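Local coordinates for stromal cell-derived factor 2-like protein (PDB 3MAL) that takes part in protein quality control and the unfolded protein response in the endoplasmic reticulum, in a complex with ERDJ3B and BIP1 needed for immune-receptor accumulation, at residues S62-K67 with K95-H100. Residues are numbered along the deposited sequence; the frame is centred on the assembly and turned at random.
Sequences SYWIVK and KWLHSH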
# COMPACT_ATOMS: atom_id res chain seq x y z
N SER A 62 -3.68 6.52 8.22
CA SER A 62 -2.94 6.57 6.96
C SER A 62 -1.50 6.08 7.02
O SER A 62 -0.79 6.11 6.00
CB SER A 62 -2.96 7.99 6.38
OG SER A 62 -4.27 8.33 5.98
N TYR A 63 -1.04 5.67 8.21
CA TYR A 63 0.35 5.22 8.37
C TYR A 63 0.52 3.72 8.16
O TYR A 63 -0.31 2.92 8.61
CB TYR A 63 0.92 5.64 9.72
CG TYR A 63 1.49 7.03 9.70
CD1 TYR A 63 0.88 8.08 10.41
CD2 TYR A 63 2.64 7.31 8.96
CE1 TYR A 63 1.43 9.38 10.38
CE2 TYR A 63 3.18 8.58 8.91
CZ TYR A 63 2.56 9.61 9.61
OH TYR A 63 3.13 10.85 9.53
N TRP A 64 1.61 3.39 7.46
CA TRP A 64 2.00 2.02 7.10
C TRP A 64 3.48 1.83 7.47
O TRP A 64 4.29 2.74 7.26
CB TRP A 64 1.80 1.79 5.58
CG TRP A 64 0.38 2.02 5.15
CD1 TRP A 64 -0.20 3.23 4.81
CD2 TRP A 64 -0.65 1.03 5.04
NE1 TRP A 64 -1.53 3.04 4.51
CE2 TRP A 64 -1.83 1.70 4.64
CE3 TRP A 64 -0.69 -0.36 5.23
CZ2 TRP A 64 -3.04 1.02 4.41
CZ3 TRP A 64 -1.90 -1.04 5.02
CH2 TRP A 64 -3.06 -0.35 4.61
N ILE A 65 3.83 0.66 7.99
CA ILE A 65 5.25 0.30 8.23
C ILE A 65 5.83 -0.52 7.06
O ILE A 65 5.26 -1.54 6.67
CB ILE A 65 5.45 -0.43 9.58
CG1 ILE A 65 4.89 0.41 10.73
CG2 ILE A 65 6.94 -0.69 9.83
CD1 ILE A 65 5.56 1.78 10.81
N VAL A 66 6.94 -0.07 6.47
CA VAL A 66 7.58 -0.81 5.38
C VAL A 66 8.37 -1.98 5.97
O VAL A 66 9.25 -1.78 6.82
CB VAL A 66 8.56 0.08 4.58
CG1 VAL A 66 9.11 -0.67 3.36
CG2 VAL A 66 7.92 1.40 4.20
N LYS A 67 8.04 -3.20 5.53
CA LYS A 67 8.73 -4.39 6.04
C LYS A 67 9.22 -5.34 4.93
O LYS A 67 8.64 -5.37 3.82
CB LYS A 67 7.82 -5.14 7.03
CG LYS A 67 7.65 -4.41 8.37
CD LYS A 67 6.86 -5.26 9.41
CE LYS A 67 6.67 -4.44 10.67
NZ LYS A 67 6.17 -5.21 11.87
N LYS A 95 -2.71 -5.11 10.47
CA LYS A 95 -3.01 -5.98 9.31
C LYS A 95 -2.14 -5.60 8.10
O LYS A 95 -1.62 -4.49 8.04
CB LYS A 95 -4.52 -5.97 8.96
CG LYS A 95 -5.46 -6.40 10.12
CD LYS A 95 -6.76 -7.01 9.54
CE LYS A 95 -7.70 -7.63 10.60
NZ LYS A 95 -6.98 -8.36 11.68
N TRP A 96 -1.98 -6.55 7.17
CA TRP A 96 -1.04 -6.39 6.04
C TRP A 96 -1.78 -5.97 4.78
O TRP A 96 -2.83 -6.52 4.49
CB TRP A 96 -0.32 -7.73 5.76
CG TRP A 96 0.36 -8.26 6.96
CD1 TRP A 96 -0.15 -9.14 7.89
CD2 TRP A 96 1.66 -7.91 7.41
NE1 TRP A 96 0.77 -9.35 8.90
CE2 TRP A 96 1.89 -8.59 8.62
CE3 TRP A 96 2.65 -7.06 6.91
CZ2 TRP A 96 3.08 -8.47 9.34
CZ3 TRP A 96 3.85 -6.96 7.61
CH2 TRP A 96 4.05 -7.64 8.81
N LEU A 97 -1.24 -4.99 4.04
CA LEU A 97 -1.77 -4.66 2.71
C LEU A 97 -1.80 -5.94 1.84
O LEU A 97 -0.78 -6.62 1.71
CB LEU A 97 -0.91 -3.58 2.03
CG LEU A 97 -1.53 -3.02 0.74
CD1 LEU A 97 -2.87 -2.30 1.05
CD2 LEU A 97 -0.54 -2.13 -0.06
N HIS A 98 -2.95 -6.26 1.25
CA HIS A 98 -3.21 -7.62 0.72
C HIS A 98 -4.02 -7.55 -0.57
O HIS A 98 -4.84 -6.64 -0.77
CB HIS A 98 -4.01 -8.41 1.78
CG HIS A 98 -4.13 -9.90 1.53
ND1 HIS A 98 -3.16 -10.80 1.92
CD2 HIS A 98 -5.15 -10.63 1.04
CE1 HIS A 98 -3.57 -12.03 1.64
NE2 HIS A 98 -4.77 -11.95 1.10
N SER A 99 -3.81 -8.51 -1.44
CA SER A 99 -4.66 -8.72 -2.64
C SER A 99 -4.86 -10.22 -2.95
O SER A 99 -4.34 -11.05 -2.28
CB SER A 99 -4.40 -7.83 -3.88
OG SER A 99 -5.40 -7.81 -4.85
N HIS A 100 -5.72 -10.49 -3.94
CA HIS A 100 -6.26 -11.76 -4.25
C HIS A 100 -7.36 -11.63 -5.33
O HIS A 100 -7.64 -10.58 -5.80
CB HIS A 100 -6.77 -12.44 -3.00
CG HIS A 100 -7.59 -11.59 -2.08
ND1 HIS A 100 -8.12 -10.37 -2.42
CD2 HIS A 100 -7.96 -11.81 -0.80
CE1 HIS A 100 -8.82 -9.90 -1.41
NE2 HIS A 100 -8.73 -10.75 -0.41
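The six-membered ring of W64 reaches across to the side chain of L97, joining a strand of the closed barrel, 64-67, to strand 96-100 of the second sheet. CZ3 of W64 lies 4.0 Å from CB of L97, and CH2 of W64 approaches CD1 of L97 at 4.1 Å. CB of L97 sits obliquely to the indole, and the two side chains cross at about a right angle. In L97, CG stands anti to the backbone N (chi1 -170°), and chi2, at 63°, then turns CD1 toward CH2 of W64. On the pyrrole side of W64, NE1 donates to the carbonyl oxygen of L35, which helps hold the rotation of the ring while its benzo end projects into apolar surroundings. L88 of strand 85-90 touches both W64 and L97, and C114 also packs on W64.

A second contact pairs K67 with W96. The CB of W96 points away from strand 64-67, yet its large ring returns: CG is anti to the carbonyl carbon (chi1 -55°), and the benzo edge meets the aliphatic part of the lysine near the plane of the indole. CD of K67 lies 3.7 Å from CH2 of W96 and 3.9 Å from its CZ3. The lysine chain, extended beyond CG, crosses that edge at about a right angle, and its NZ is hydrogen-bonded to OE1 of Q89. W96 NE1 bonds to the carbonyl oxygen of D117, and R87 makes a cation-pi contact with the ring.

Both contacts fit the beta-trefoil fold of MIR proteins, in which a barrel is joined to a cap of hairpins. Across this junction cohesion probably comes from dispersion, with exclusion of water around the buried W64-L97 pair, whereas hydrogen bonds to L35, D117 and Q89 orient the polar ends.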